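Local coordinates for protein aerobactin synthase IucA (PDB 5JM8) that probably catalyses an ATP-dependent, NRPS-independent ligation step in the biosynthesis of the siderophore aerobactin, at residues T321-L333 / Q342-V354. Sequence-based numbering, arbitrary orientation.
Sequences TFRVMQEDGWAGL and QESLFALRENLLV. With ATP (adenosine-5'-triphosphate), chain I.
A331 and F346 form an antiparallel hydrogen-bonded pair: F346 N donates to A331 O (3.0 Å) and A331 N returns a bond to F346 O (3.1 Å). L348 N to G329 O and E350 N to Q326 O carry the pairing on toward the loop preceding 329-333. Where the chain turns a corner at 342-344, a serine suits the place, since its hydroxyl can accept and donate at once: S344 OG accepts from L333 N (2.8 Å) and is also hydrogen-bonded to M341 O.

Apolar packing follows the two sheet faces. The small A331 brings its methyl against the far end of the F346 ring, CB to CZ 3.6 Å, on the face packed by helix 198-209. On the face that carries W330 and A347, the end of L345 lies alongside the indole, W330 CZ3 to L345 CD2 4.0 Å. Flexible M325 slides past L352, its CG 3.8 Å from L352 CD1.

The charged centre is R349, long enough to reach the γ-phosphate of ATP. Its chain runs extended through chi2 and bends at chi3 (-65°), bringing NH2 to ATP O3G (2.9 Å) and NH1 to O1G. R349 NH2 also makes a salt bridge to E327 OE2 (3.0 Å), which lies in the guanidinium plane but is approached from above its own carboxylate plane. E327, itself held by C448 N, is consistent with a second-shell carboxylate that limits guanidinium rotation and presents R349 to the γ-phosphate.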
ATOM      1  N   THR A 321       6.739  21.683 -14.191  1.00 14.72           N
ATOM      2  CA  THR A 321       7.042  20.256 -14.192  1.00 13.91           C
ATOM      3  C   THR A 321       8.544  19.990 -14.124  1.00 26.04           C
ATOM      4  O   THR A 321       8.972  18.837 -14.024  1.00 22.52           O
ATOM      5  CB  THR A 321       6.487  19.569 -15.440  1.00 13.55           C
ATOM      6  OG1 THR A 321       7.068  20.158 -16.609  1.00 22.49           O
ATOM      7  CG2 THR A 321       4.975  19.709 -15.499  1.00 15.59           C
ATOM      8  N   PHE A 322       9.336  21.059 -14.178  1.00 21.09           N
ATOM      9  CA  PHE A 322      10.788  20.952 -14.079  1.00 17.17           C
ATOM     10  C   PHE A 322      11.253  21.189 -12.645  1.00 15.64           C
ATOM     11  O   PHE A 322      10.926  22.211 -12.043  1.00 16.63           O
ATOM     12  CB  PHE A 322      11.461  21.951 -15.023  1.00 18.39           C
ATOM     13  CG  PHE A 322      12.932  22.132 -14.767  1.00 21.19           C
ATOM     14  CD1 PHE A 322      13.798  21.056 -14.843  1.00 22.16           C
ATOM     15  CD2 PHE A 322      13.448  23.380 -14.456  1.00 24.62           C
ATOM     16  CE1 PHE A 322      15.152  21.217 -14.610  1.00 21.95           C
ATOM     17  CE2 PHE A 322      14.801  23.546 -14.222  1.00 25.22           C
ATOM     18  CZ  PHE A 322      15.653  22.463 -14.301  1.00 23.22           C
ATOM     19  N   ARG A 323      12.007  20.234 -12.102  1.00 14.96           N
ATOM     20  CA  ARG A 323      12.606  20.385 -10.777  1.00 15.32           C
ATOM     21  C   ARG A 323      14.113  20.176 -10.827  1.00 16.14           C
ATOM     22  O   ARG A 323      14.624  19.459 -11.683  1.00 18.71           O
ATOM     23  CB  ARG A 323      12.003  19.392  -9.774  1.00 16.43           C
ATOM     24  CG  ARG A 323      10.504  19.512  -9.549  1.00 18.11           C
ATOM     25  CD  ARG A 323      10.082  20.885  -9.039  1.00 22.46           C
ATOM     26  NE  ARG A 323      10.633  21.217  -7.725  1.00 24.51           N
ATOM     27  CZ  ARG A 323      10.101  20.838  -6.565  1.00 26.69           C
ATOM     28  NH1 ARG A 323       9.010  20.088  -6.539  1.00 28.01           N
ATOM     29  NH2 ARG A 323      10.668  21.200  -5.423  1.00 27.03           N
ATOM     30  N   VAL A 324      14.812  20.824  -9.902  1.00 16.13           N
ATOM     31  CA  VAL A 324      16.201  20.502  -9.611  1.00 16.41           C
ATOM     32  C   VAL A 324      16.262  19.956  -8.187  1.00 16.33           C
ATOM     33  O   VAL A 324      15.694  20.549  -7.270  1.00 16.57           O
ATOM     34  CB  VAL A 324      17.125  21.736  -9.758  1.00 17.30           C
ATOM     35  CG1 VAL A 324      18.546  21.404  -9.323  1.00 17.65           C
ATOM     36  CG2 VAL A 324      17.121  22.234 -11.191  1.00 17.43           C
ATOM     37  N   MET A 325      16.923  18.814  -8.011  1.00 17.21           N
ATOM     38  CA  MET A 325      17.163  18.269  -6.677  1.00 16.31           C
ATOM     39  C   MET A 325      18.300  19.033  -6.009  1.00 17.12           C
ATOM     40  O   MET A 325      19.474  18.777  -6.275  1.00 17.73           O
ATOM     41  CB  MET A 325      17.495  16.777  -6.742  1.00 15.78           C
ATOM     42  CG  MET A 325      16.288  15.879  -6.932  1.00 15.64           C
ATOM     43  SD  MET A 325      16.752  14.154  -7.173  1.00 18.09           S
ATOM     44  CE  MET A 325      15.163  13.342  -7.012  1.00 17.42           C
ATOM     45  N   GLN A 326      17.937  19.975  -5.145  1.00 18.61           N
ATOM     46  CA  GLN A 326      18.907  20.872  -4.530  1.00 22.65           C
ATOM     47  C   GLN A 326      19.768  20.166  -3.498  1.00 24.12           C
ATOM     48  O   GLN A 326      19.261  19.473  -2.614  1.00 23.55           O
ATOM     49  CB  GLN A 326      18.197  22.056  -3.872  1.00 18.75           C
ATOM     50  CG  GLN A 326      17.422  22.940  -4.833  1.00 18.77           C
ATOM     51  CD  GLN A 326      18.315  23.632  -5.845  1.00 22.85           C
ATOM     52  OE1 GLN A 326      19.527  23.732  -5.658  1.00 24.74           O
ATOM     53  NE2 GLN A 326      17.716  24.112  -6.927  1.00 20.37           N
ATOM     54  N   GLU A 327      21.077  20.355  -3.623  1.00 23.26           N
ATOM     55  CA  GLU A 327      22.029  19.872  -2.636  1.00 23.63           C
ATOM     56  C   GLU A 327      22.340  21.004  -1.660  1.00 26.35           C
ATOM     57  O   GLU A 327      23.414  21.605  -1.706  1.00 31.08           O
ATOM     58  CB  GLU A 327      23.297  19.366  -3.325  1.00 23.55           C
ATOM     59  CG  GLU A 327      23.031  18.263  -4.338  1.00 28.18           C
ATOM     60  CD  GLU A 327      24.233  17.955  -5.209  1.00 33.65           C
ATOM     61  OE1 GLU A 327      25.357  18.362  -4.844  1.00 34.95           O
ATOM     62  OE2 GLU A 327      24.050  17.316  -6.269  1.00 35.00           O
ATOM     63  N   ASP A 328      21.385  21.282  -0.774  1.00 24.14           N
ATOM     64  CA  ASP A 328      21.424  22.473   0.070  1.00 24.08           C
ATOM     65  C   ASP A 328      22.043  22.207   1.439  1.00 28.55           C
ATOM     66  O   ASP A 328      21.767  22.922   2.402  1.00 32.63           O
ATOM     67  CB  ASP A 328      20.008  23.038   0.246  1.00 20.99           C
ATOM     68  CG  ASP A 328      19.030  22.016   0.802  1.00 20.91           C
ATOM     69  OD1 ASP A 328      19.477  20.969   1.315  1.00 21.72           O
ATOM     70  OD2 ASP A 328      17.807  22.262   0.732  1.00 19.92           O
ATOM     71  N   GLY A 329      22.876  21.175   1.525  1.00 28.20           N
ATOM     72  CA  GLY A 329      23.541  20.845   2.771  1.00 26.96           C
ATOM     73  C   GLY A 329      24.700  19.893   2.572  1.00 28.36           C
ATOM     74  O   GLY A 329      24.667  19.033   1.692  1.00 33.02           O
ATOM     75  N   TRP A 330      25.733  20.054   3.390  1.00 30.45           N
ATOM     76  CA  TRP A 330      26.893  19.174   3.342  1.00 27.05           C
ATOM     77  C   TRP A 330      27.618  19.187   4.673  1.00 28.20           C
ATOM     78  O   TRP A 330      27.469  20.116   5.467  1.00 31.73           O
ATOM     79  CB  TRP A 330      27.853  19.587   2.226  1.00 25.37           C
ATOM     80  CG  TRP A 330      28.493  20.929   2.436  1.00 24.26           C
ATOM     81  CD1 TRP A 330      28.055  22.129   1.960  1.00 24.51           C
ATOM     82  CD2 TRP A 330      29.693  21.205   3.171  1.00 26.05           C
ATOM     83  NE1 TRP A 330      28.903  23.135   2.354  1.00 26.31           N
ATOM     84  CE2 TRP A 330      29.917  22.594   3.099  1.00 26.14           C
ATOM     85  CE3 TRP A 330      30.599  20.413   3.884  1.00 27.27           C
ATOM     86  CZ2 TRP A 330      31.008  23.208   3.711  1.00 27.33           C
ATOM     87  CZ3 TRP A 330      31.681  21.025   4.491  1.00 27.88           C
ATOM     88  CH2 TRP A 330      31.877  22.408   4.400  1.00 29.77           C
ATOM     89  N   ALA A 331      28.410  18.152   4.911  1.00 26.05           N
ATOM     90  CA  ALA A 331      29.168  18.060   6.143  1.00 27.84           C
ATOM     91  C   ALA A 331      30.410  17.208   5.937  1.00 30.66           C
ATOM     92  O   ALA A 331      30.534  16.500   4.937  1.00 33.26           O
ATOM     93  CB  ALA A 331      28.302  17.487   7.250  1.00 26.99           C
ATOM     94  N   GLY A 332      31.329  17.289   6.889  1.00 34.13           N
ATOM     95  CA  GLY A 332      32.549  16.512   6.839  1.00 32.46           C
ATOM     96  C   GLY A 332      33.227  16.505   8.190  1.00 33.95           C
ATOM     97  O   GLY A 332      32.810  17.216   9.107  1.00 36.86           O
ATOM     98  N   LEU A 333      34.270  15.695   8.315  1.00 32.55           N
ATOM     99  CA  LEU A 333      35.057  15.645   9.536  1.00 31.81           C
ATOM    100  C   LEU A 333      36.315  16.478   9.367  1.00 32.78           C
ATOM    101  O   LEU A 333      36.898  16.523   8.283  1.00 31.69           O
ATOM    102  CB  LEU A 333      35.425  14.204   9.888  1.00 30.80           C
ATOM    103  CG  LEU A 333      34.255  13.276  10.214  1.00 31.68           C
ATOM    104  CD1 LEU A 333      34.753  11.849  10.367  1.00 31.71           C
ATOM    105  CD2 LEU A 333      33.534  13.731  11.476  1.00 34.07           C
ATOM    106  N   GLN A 342      38.592  15.693   3.203  1.00 34.15           N
ATOM    107  CA  GLN A 342      37.704  15.570   2.050  1.00 32.94           C
ATOM    108  C   GLN A 342      37.178  14.156   1.843  1.00 31.06           C
ATOM    109  O   GLN A 342      36.133  13.962   1.222  1.00 28.09           O
ATOM    110  CB  GLN A 342      38.424  16.034   0.783  1.00 33.14           C
ATOM    111  CG  GLN A 342      38.558  17.542   0.670  1.00 36.40           C
ATOM    112  CD  GLN A 342      39.075  17.978  -0.686  1.00 42.80           C
ATOM    113  OE1 GLN A 342      39.492  17.153  -1.499  1.00 49.16           O
ATOM    114  NE2 GLN A 342      39.042  19.281  -0.941  1.00 42.56           N
ATOM    115  N   GLU A 343      37.900  13.171   2.362  1.00 32.87           N
ATOM    116  CA  GLU A 343      37.498  11.779   2.215  1.00 33.62           C
ATOM    117  C   GLU A 343      36.308  11.434   3.114  1.00 33.58           C
ATOM    118  O   GLU A 343      35.731  10.354   2.994  1.00 36.81           O
ATOM    119  CB  GLU A 343      38.680  10.855   2.520  1.00 37.69           C
ATOM    120  CG  GLU A 343      39.858  11.029   1.570  1.00 44.22           C
ATOM    121  CD  GLU A 343      40.888   9.920   1.698  1.00 50.87           C
ATOM    122  OE1 GLU A 343      40.940   9.277   2.768  1.00 56.57           O
ATOM    123  OE2 GLU A 343      41.641   9.686   0.727  1.00 50.86           O
ATOM    124  N   SER A 344      35.944  12.357   4.002  1.00 32.10           N
ATOM    125  CA  SER A 344      34.817  12.162   4.914  1.00 29.82           C
ATOM    126  C   SER A 344      33.573  12.923   4.459  1.00 30.97           C
ATOM    127  O   SER A 344      32.485  12.733   5.006  1.00 35.08           O
ATOM    128  CB  SER A 344      35.192  12.608   6.329  1.00 29.05           C
ATOM    129  OG  SER A 344      35.394  14.009   6.383  1.00 31.30           O
ATOM    130  N   LEU A 345      33.737  13.784   3.460  1.00 28.88           N
ATOM    131  CA  LEU A 345      32.657  14.653   3.002  1.00 24.73           C
ATOM    132  C   LEU A 345      31.452  13.895   2.464  1.00 27.02           C
ATOM    133  O   LEU A 345      31.583  12.818   1.885  1.00 24.84           O
ATOM    134  CB  LEU A 345      33.161  15.596   1.908  1.00 24.85           C
ATOM    135  CG  LEU A 345      34.150  16.688   2.313  1.00 32.90           C
ATOM    136  CD1 LEU A 345      34.711  17.356   1.069  1.00 38.26           C
ATOM    137  CD2 LEU A 345      33.493  17.713   3.218  1.00 34.34           C
ATOM    138  N   PHE A 346      30.279  14.477   2.676  1.00 28.61           N
ATOM    139  CA  PHE A 346      29.073  14.074   1.970  1.00 27.36           C
ATOM    140  C   PHE A 346      28.209  15.301   1.750  1.00 29.42           C
ATOM    141  O   PHE A 346      28.381  16.317   2.426  1.00 29.88           O
ATOM    142  CB  PHE A 346      28.298  13.003   2.743  1.00 25.45           C
ATOM    143  CG  PHE A 346      27.743  13.476   4.056  1.00 26.56           C
ATOM    144  CD1 PHE A 346      26.568  14.210   4.109  1.00 20.60           C
ATOM    145  CD2 PHE A 346      28.388  13.172   5.243  1.00 25.26           C
ATOM    146  CE1 PHE A 346      26.059  14.644   5.317  1.00 20.99           C
ATOM    147  CE2 PHE A 346      27.880  13.601   6.454  1.00 22.52           C
ATOM    148  CZ  PHE A 346      26.713  14.335   6.490  1.00 21.60           C
ATOM    149  N   ALA A 347      27.283  15.204   0.805  1.00 27.90           N
ATOM    150  CA  ALA A 347      26.308  16.256   0.574  1.00 20.23           C
ATOM    151  C   ALA A 347      24.910  15.668   0.649  1.00 19.39           C
ATOM    152  O   ALA A 347      24.697  14.506   0.301  1.00 22.23           O
ATOM    153  CB  ALA A 347      26.543  16.917  -0.766  1.00 20.27           C
ATOM    154  N   LEU A 348      23.962  16.471   1.114  1.00 21.71           N
ATOM    155  CA  LEU A 348      22.582  16.028   1.253  1.00 23.15           C
ATOM    156  C   LEU A 348      21.728  16.557   0.111  1.00 22.89           C
ATOM    157  O   LEU A 348      21.667  17.763  -0.126  1.00 22.87           O
ATOM    158  CB  LEU A 348      22.007  16.479   2.593  1.00 25.45           C
ATOM    159  CG  LEU A 348      22.650  15.851   3.832  1.00 24.42           C
ATOM    160  CD1 LEU A 348      22.107  16.511   5.084  1.00 23.78           C
ATOM    161  CD2 LEU A 348      22.421  14.345   3.878  1.00 23.93           C
ATOM    162  N   ARG A 349      21.066  15.636  -0.581  1.00 23.30           N
ATOM    163  CA  ARG A 349      20.280  15.953  -1.766  1.00 20.89           C
ATOM    164  C   ARG A 349      18.790  15.776  -1.480  1.00 23.55           C
ATOM    165  O   ARG A 349      18.382  14.786  -0.871  1.00 23.32           O
ATOM    166  CB  ARG A 349      20.726  15.062  -2.931  1.00 17.48           C
ATOM    167  CG  ARG A 349      19.868  15.135  -4.179  1.00 16.96           C
ATOM    168  CD  ARG A 349      20.414  14.211  -5.253  1.00 16.62           C
ATOM    169  NE  ARG A 349      21.740  14.631  -5.701  1.00 18.04           N
ATOM    170  CZ  ARG A 349      22.655  13.818  -6.217  1.00 19.08           C
ATOM    171  NH1 ARG A 349      22.409  12.520  -6.352  1.00 20.84           N
ATOM    172  NH2 ARG A 349      23.829  14.304  -6.593  1.00 19.31           N
ATOM    173  N   GLU A 350      17.985  16.742  -1.914  1.00 22.61           N
ATOM    174  CA  GLU A 350      16.538  16.685  -1.721  1.00 22.10           C
ATOM    175  C   GLU A 350      15.932  15.449  -2.366  1.00 19.69           C
ATOM    176  O   GLU A 350      16.126  15.209  -3.556  1.00 15.80           O
ATOM    177  CB  GLU A 350      15.865  17.929  -2.299  1.00 25.59           C
ATOM    178  CG  GLU A 350      16.045  19.183  -1.471  1.00 31.92           C
ATOM    179  CD  GLU A 350      15.314  20.375  -2.061  1.00 36.42           C
ATOM    180  OE1 GLU A 350      14.961  20.325  -3.258  1.00 35.77           O
ATOM    181  OE2 GLU A 350      15.087  21.358  -1.324  1.00 40.21           O
ATOM    182  N   ASN A 351      15.199  14.670  -1.576  1.00 23.90           N
ATOM    183  CA  ASN A 351      14.472  13.527  -2.107  1.00 20.74           C
ATOM    184  C   ASN A 351      13.048  13.921  -2.468  1.00 21.27           C
ATOM    185  O   ASN A 351      12.116  13.727  -1.688  1.00 20.74           O
ATOM    186  CB  ASN A 351      14.459  12.374  -1.108  1.00 18.55           C
ATOM    187  CG  ASN A 351      13.793  11.133  -1.669  1.00 20.08           C
ATOM    188  OD1 ASN A 351      13.674  10.977  -2.884  1.00 24.89           O
ATOM    189  ND2 ASN A 351      13.351  10.245  -0.786  1.00 17.66           N
ATOM    190  N   LEU A 352      12.886  14.467  -3.667  1.00 21.28           N
ATOM    191  CA  LEU A 352      11.590  14.956  -4.120  1.00 19.82           C
ATOM    192  C   LEU A 352      10.636  13.811  -4.474  1.00 23.27           C
ATOM    193  O   LEU A 352       9.520  14.045  -4.941  1.00 26.70           O
ATOM    194  CB  LEU A 352      11.780  15.882  -5.325  1.00 17.01           C
ATOM    195  CG  LEU A 352      12.740  17.058  -5.105  1.00 17.83           C
ATOM    196  CD1 LEU A 352      13.028  17.785  -6.408  1.00 15.16           C
ATOM    197  CD2 LEU A 352      12.185  18.026  -4.079  1.00 17.28           C
ATOM    198  N   LEU A 353      11.082  12.578  -4.243  1.00 21.80           N
ATOM    199  CA  LEU A 353      10.264  11.389  -4.471  1.00 22.24           C
ATOM    200  C   LEU A 353       9.830  10.732  -3.164  1.00 26.40           C
ATOM    201  O   LEU A 353       9.251   9.643  -3.175  1.00 30.07           O
ATOM    202  CB  LEU A 353      11.036  10.376  -5.318  1.00 20.72           C
ATOM    203  CG  LEU A 353      11.408  10.838  -6.725  1.00 21.49           C
ATOM    204  CD1 LEU A 353      12.345   9.837  -7.362  1.00 19.86           C
ATOM    205  CD2 LEU A 353      10.163  11.020  -7.570  1.00 23.78           C
ATOM    206  N   VAL A 354      10.104  11.392  -2.042  1.00 27.59           N
ATOM    207  CA  VAL A 354       9.805  10.826  -0.729  1.00 24.38           C
ATOM    208  C   VAL A 354       8.305  10.625  -0.554  1.00 23.27           C
ATOM    209  O   VAL A 354       7.868   9.691   0.118  1.00 26.20           O
ATOM    210  CB  VAL A 354      10.346  11.721   0.419  1.00 22.96           C
ATOM    211  CG1 VAL A 354       9.666  13.088   0.413  1.00 19.86           C
ATOM    212  CG2 VAL A 354      10.173  11.033   1.774  1.00 23.29           C
TER
HETATM  213  PG  ATP I 600      25.385  11.859  -8.833  1.00 22.37           P
HETATM  214  O1G ATP I 600      24.989  10.962  -7.688  1.00 24.72           O
HETATM  215  O2G ATP I 600      24.358  11.917  -9.939  1.00 20.96           O
HETATM  216  O3G ATP I 600      25.877  13.220  -8.404  1.00 21.42           O
HETATM  217  PB  ATP I 600      28.043  11.731 -10.005  1.00 20.20           P
HETATM  218  O1B ATP I 600      29.116  10.698  -9.765  1.00 18.42           O
HETATM  219  O2B ATP I 600      28.215  13.126  -9.447  1.00 21.30           O
HETATM  220  O3B ATP I 600      26.629  11.096  -9.536  1.00 19.89           O
HETATM  221  PA  ATP I 600      28.918  12.019 -12.717  1.00 20.96           P
HETATM  222  O1A ATP I 600      30.112  12.685 -12.082  1.00 22.14           O
HETATM  223  O2A ATP I 600      28.256  12.653 -13.916  1.00 22.54           O
HETATM  224  O3A ATP I 600      27.779  11.831 -11.594  1.00 17.12           O
HETATM  225  O5' ATP I 600      29.271  10.503 -13.116  1.00 17.54           O
HETATM  226  C5' ATP I 600      28.244   9.715 -13.708  1.00 18.23           C
HETATM  227  C4' ATP I 600      28.388   8.241 -13.359  1.00 21.42           C
HETATM  228  O4' ATP I 600      27.359   7.521 -14.041  1.00 23.54           O
HETATM  229  C3' ATP I 600      29.722   7.647 -13.787  1.00 25.86           C
HETATM  230  O3' ATP I 600      30.307   6.937 -12.688  1.00 28.86           O
HETATM  231  C2' ATP I 600      29.404   6.712 -14.938  1.00 25.50           C
HETATM  232  O2' ATP I 600      30.119   5.482 -14.839  1.00 27.40           O
HETATM  233  C1' ATP I 600      27.908   6.465 -14.831  1.00 23.79           C
HETATM  234  N9  ATP I 600      27.254   6.459 -16.159  1.00 22.48           N
HETATM  235  C8  ATP I 600      26.570   5.415 -16.655  1.00 23.20           C
HETATM  236  N7  ATP I 600      26.086   5.701 -17.890  1.00 20.97           N
HETATM  237  C5  ATP I 600      26.465   6.955 -18.191  1.00 18.75           C
HETATM  238  C6  ATP I 600      26.283   7.868 -19.337  1.00 17.52           C
HETATM  239  N6  ATP I 600      25.578   7.453 -20.416  1.00 14.71           N
HETATM  240  N1  ATP I 600      26.840   9.098 -19.259  1.00 19.07           N
HETATM  241  C2  ATP I 600      27.539   9.499 -18.179  1.00 18.80           C
HETATM  242  N3  ATP I 600      27.739   8.715 -17.104  1.00 17.66           N
HETATM  243  C4  ATP I 600      27.239   7.455 -17.048  1.00 19.00           C